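Aminoglycoside acetyltransferase meta-AAC0020 (Uncultured bacterium, PDB 5F48) probably transfers an acetyl group from acetyl-coenzyme A to an amino group of aminoglycoside antibiotics, as a member of the GNAT acetyltransferase family. Local coordinates at residues I13-E18 against N56-V61. Numbering follows the deposited sequence.
Sequences IERLAE and NFYVFV. With MG (magnesium ion), chain H.
R15 and F60 face each other as a non-hydrogen-bonded antiparallel pair, and the arginine's methylene stem leans over the phenylalanine: CG sits above one face of the ring, displaced toward its rim, while CB lies 3.8 Å from F60 CE2. With CG anti to the backbone N (chi1 166°), the R15 chain runs on toward Y58, where CD comes 3.8 Å from Y58 CD1. There the two side chains point the same way, the guanidinium plane turned 83° from the tyrosine ring. A long residue with an apolar stem and a charged end suits this exposed place, covering aromatic carbon while the guanidinium stays beside Y58.

On the side carrying E14 and V61, L16 puts each methyl on a different valine: CD1 packs 3.7 Å from V59 CG1 and CD2 3.9 Å from V61 CG2. Branched aliphatic side chains fill this buried layer without polar demands. E14 starts on the V61 side, and its extended chain carries OE2 to a magnesium ion (2.2 Å) that D20 also binds; OE1 forms a salt bridge with K23.

The backbones are joined by a reciprocal E14–V61 pair of hydrogen bonds and by L16 N to V59 O (2.8 Å). The second L16–V59 link is a water spanning L16 O and V59 N.

This is the edge of the GNAT sheet: strand 11-15 is outermost within the chain, with 57-64 between it and 67-77. Helix 103-117 covers the I13, R15 and F60 face through L107, A110, T111 and F114, whereas helix 21-34 packs F24 and L27 against L16 and V59.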
loop_
_atom_site.group_PDB
_atom_site.type_symbol
_atom_site.label_atom_id
_atom_site.label_comp_id
_atom_site.label_asym_id
_atom_site.label_seq_id
_atom_site.Cartn_x
_atom_site.Cartn_y
_atom_site.Cartn_z
ATOM N N ILE B 13 -8.141 -6.577 -22.398
ATOM C CA ILE B 13 -7.668 -6.511 -21.022
ATOM C C ILE B 13 -7.987 -7.829 -20.315
ATOM O O ILE B 13 -9.099 -8.338 -20.426
ATOM C CB ILE B 13 -8.314 -5.337 -20.276
ATOM C CG1 ILE B 13 -8.078 -4.047 -21.075
ATOM C CG2 ILE B 13 -7.758 -5.224 -18.870
ATOM C CD1 ILE B 13 -6.608 -3.721 -21.213
ATOM N N GLU B 14 -6.993 -8.385 -19.629
ATOM C CA GLU B 14 -7.114 -9.672 -18.931
ATOM C C GLU B 14 -6.627 -9.538 -17.482
ATOM O O GLU B 14 -5.552 -9.025 -17.230
ATOM C CB GLU B 14 -6.317 -10.761 -19.663
ATOM C CG GLU B 14 -6.170 -12.083 -18.903
ATOM C CD GLU B 14 -5.436 -13.142 -19.707
ATOM O OE1 GLU B 14 -5.182 -12.900 -20.907
ATOM O OE2 GLU B 14 -5.113 -14.218 -19.152
ATOM N N ARG B 15 -7.440 -9.977 -16.532
ATOM C CA ARG B 15 -7.004 -10.061 -15.146
ATOM C C ARG B 15 -6.328 -11.404 -14.989
ATOM O O ARG B 15 -6.939 -12.427 -15.294
ATOM C CB ARG B 15 -8.190 -9.938 -14.185
ATOM C CG ARG B 15 -7.864 -10.351 -12.745
ATOM C CD ARG B 15 -9.007 -10.002 -11.822
ATOM N NE ARG B 15 -10.288 -10.578 -12.228
ATOM C CZ ARG B 15 -10.693 -11.805 -11.914
ATOM N NH1 ARG B 15 -9.895 -12.609 -11.220
ATOM N NH2 ARG B 15 -11.896 -12.232 -12.293
ATOM N N LEU B 16 -5.073 -11.417 -14.557
ATOM C CA LEU B 16 -4.327 -12.669 -14.503
ATOM C C LEU B 16 -4.862 -13.556 -13.395
ATOM O O LEU B 16 -5.299 -13.066 -12.349
ATOM C CB LEU B 16 -2.834 -12.416 -14.305
ATOM C CG LEU B 16 -2.090 -11.616 -15.381
ATOM C CD1 LEU B 16 -0.577 -11.639 -15.096
ATOM C CD2 LEU B 16 -2.401 -12.162 -16.770
ATOM N N ALA B 17 -4.848 -14.859 -13.666
ATOM C CA ALA B 17 -5.228 -15.904 -12.723
ATOM C C ALA B 17 -3.985 -16.724 -12.344
ATOM O O ALA B 17 -2.881 -16.408 -12.767
ATOM C CB ALA B 17 -6.293 -16.800 -13.326
ATOM N N GLU B 18 -4.167 -17.790 -11.570
ATOM C CA GLU B 18 -3.015 -18.480 -10.983
ATOM C C GLU B 18 -2.277 -19.373 -11.983
ATOM O O GLU B 18 -1.146 -19.780 -11.731
ATOM C CB GLU B 18 -3.461 -19.291 -9.746
ATOM C CG GLU B 18 -3.985 -18.385 -8.621
ATOM C CD GLU B 18 -4.273 -19.091 -7.292
ATOM O OE1 GLU B 18 -3.953 -20.297 -7.135
ATOM O OE2 GLU B 18 -4.828 -18.412 -6.393
ATOM N N ASN B 56 -4.711 -11.227 -2.224
ATOM C CA ASN B 56 -4.657 -9.792 -1.969
ATOM C C ASN B 56 -3.854 -9.069 -3.047
ATOM O O ASN B 56 -3.427 -7.926 -2.868
ATOM C CB ASN B 56 -4.053 -9.517 -0.586
ATOM C CG ASN B 56 -2.569 -9.836 -0.525
ATOM O OD1 ASN B 56 -2.077 -10.711 -1.236
ATOM N ND2 ASN B 56 -1.845 -9.113 0.322
ATOM N N PHE B 57 -3.653 -9.749 -4.166
ATOM C CA PHE B 57 -2.820 -9.214 -5.229
ATOM C C PHE B 57 -3.493 -9.494 -6.571
ATOM O O PHE B 57 -3.866 -10.639 -6.850
ATOM C CB PHE B 57 -1.428 -9.839 -5.156
ATOM C CG PHE B 57 -0.463 -9.365 -6.221
ATOM C CD1 PHE B 57 0.089 -8.094 -6.163
ATOM C CD2 PHE B 57 -0.072 -10.222 -7.243
ATOM C CE1 PHE B 57 0.996 -7.671 -7.106
ATOM C CE2 PHE B 57 0.843 -9.813 -8.195
ATOM C CZ PHE B 57 1.377 -8.528 -8.136
ATOM N N TYR B 58 -3.677 -8.450 -7.374
ATOM C CA TYR B 58 -4.324 -8.595 -8.683
ATOM C C TYR B 58 -3.564 -7.844 -9.774
ATOM O O TYR B 58 -3.199 -6.664 -9.597
ATOM C CB TYR B 58 -5.756 -8.087 -8.624
ATOM C CG TYR B 58 -6.721 -8.993 -7.905
ATOM C CD1 TYR B 58 -7.181 -10.154 -8.519
ATOM C CD2 TYR B 58 -7.189 -8.687 -6.633
ATOM C CE1 TYR B 58 -8.076 -11.002 -7.881
ATOM C CE2 TYR B 58 -8.101 -9.523 -5.989
ATOM C CZ TYR B 58 -8.535 -10.683 -6.630
ATOM O OH TYR B 58 -9.419 -11.537 -6.027
ATOM N N VAL B 59 -3.357 -8.539 -10.889
ATOM C CA VAL B 59 -2.638 -8.035 -12.047
ATOM C C VAL B 59 -3.573 -7.973 -13.248
ATOM O O VAL B 59 -4.299 -8.926 -13.527
ATOM C CB VAL B 59 -1.449 -8.934 -12.402
ATOM C CG1 VAL B 59 -0.580 -8.275 -13.441
ATOM C CG2 VAL B 59 -0.641 -9.268 -11.160
ATOM N N PHE B 60 -3.550 -6.848 -13.954
ATOM C CA PHE B 60 -4.293 -6.698 -15.199
ATOM C C PHE B 60 -3.277 -6.476 -16.329
ATOM O O PHE B 60 -2.309 -5.757 -16.142
ATOM C CB PHE B 60 -5.277 -5.528 -15.100
ATOM C CG PHE B 60 -6.331 -5.698 -14.025
ATOM C CD1 PHE B 60 -6.027 -5.457 -12.685
ATOM C CD2 PHE B 60 -7.626 -6.089 -14.358
ATOM C CE1 PHE B 60 -6.985 -5.617 -11.686
ATOM C CE2 PHE B 60 -8.602 -6.244 -13.364
ATOM C CZ PHE B 60 -8.282 -6.002 -12.025
ATOM N N VAL B 61 -3.475 -7.104 -17.484
ATOM C CA VAL B 61 -2.567 -6.905 -18.602
ATOM C C VAL B 61 -3.333 -6.468 -19.844
ATOM O O VAL B 61 -4.515 -6.737 -19.986
ATOM C CB VAL B 61 -1.763 -8.188 -18.941
ATOM C CG1 VAL B 61 -0.902 -8.612 -17.775
ATOM C CG2 VAL B 61 -2.700 -9.323 -19.390
HETATM MG MG MG H . -5.394 -16.127 -18.191
HETATM O O HOH W 1 -6.849 -15.078 -16.977
HETATM O O HOH W 2 -3.741 -11.389 -10.849
HETATM O O HOH W 3 -7.163 -16.236 -19.314
HETATM O O HOH W 4 -4.842 -17.031 -20.096
#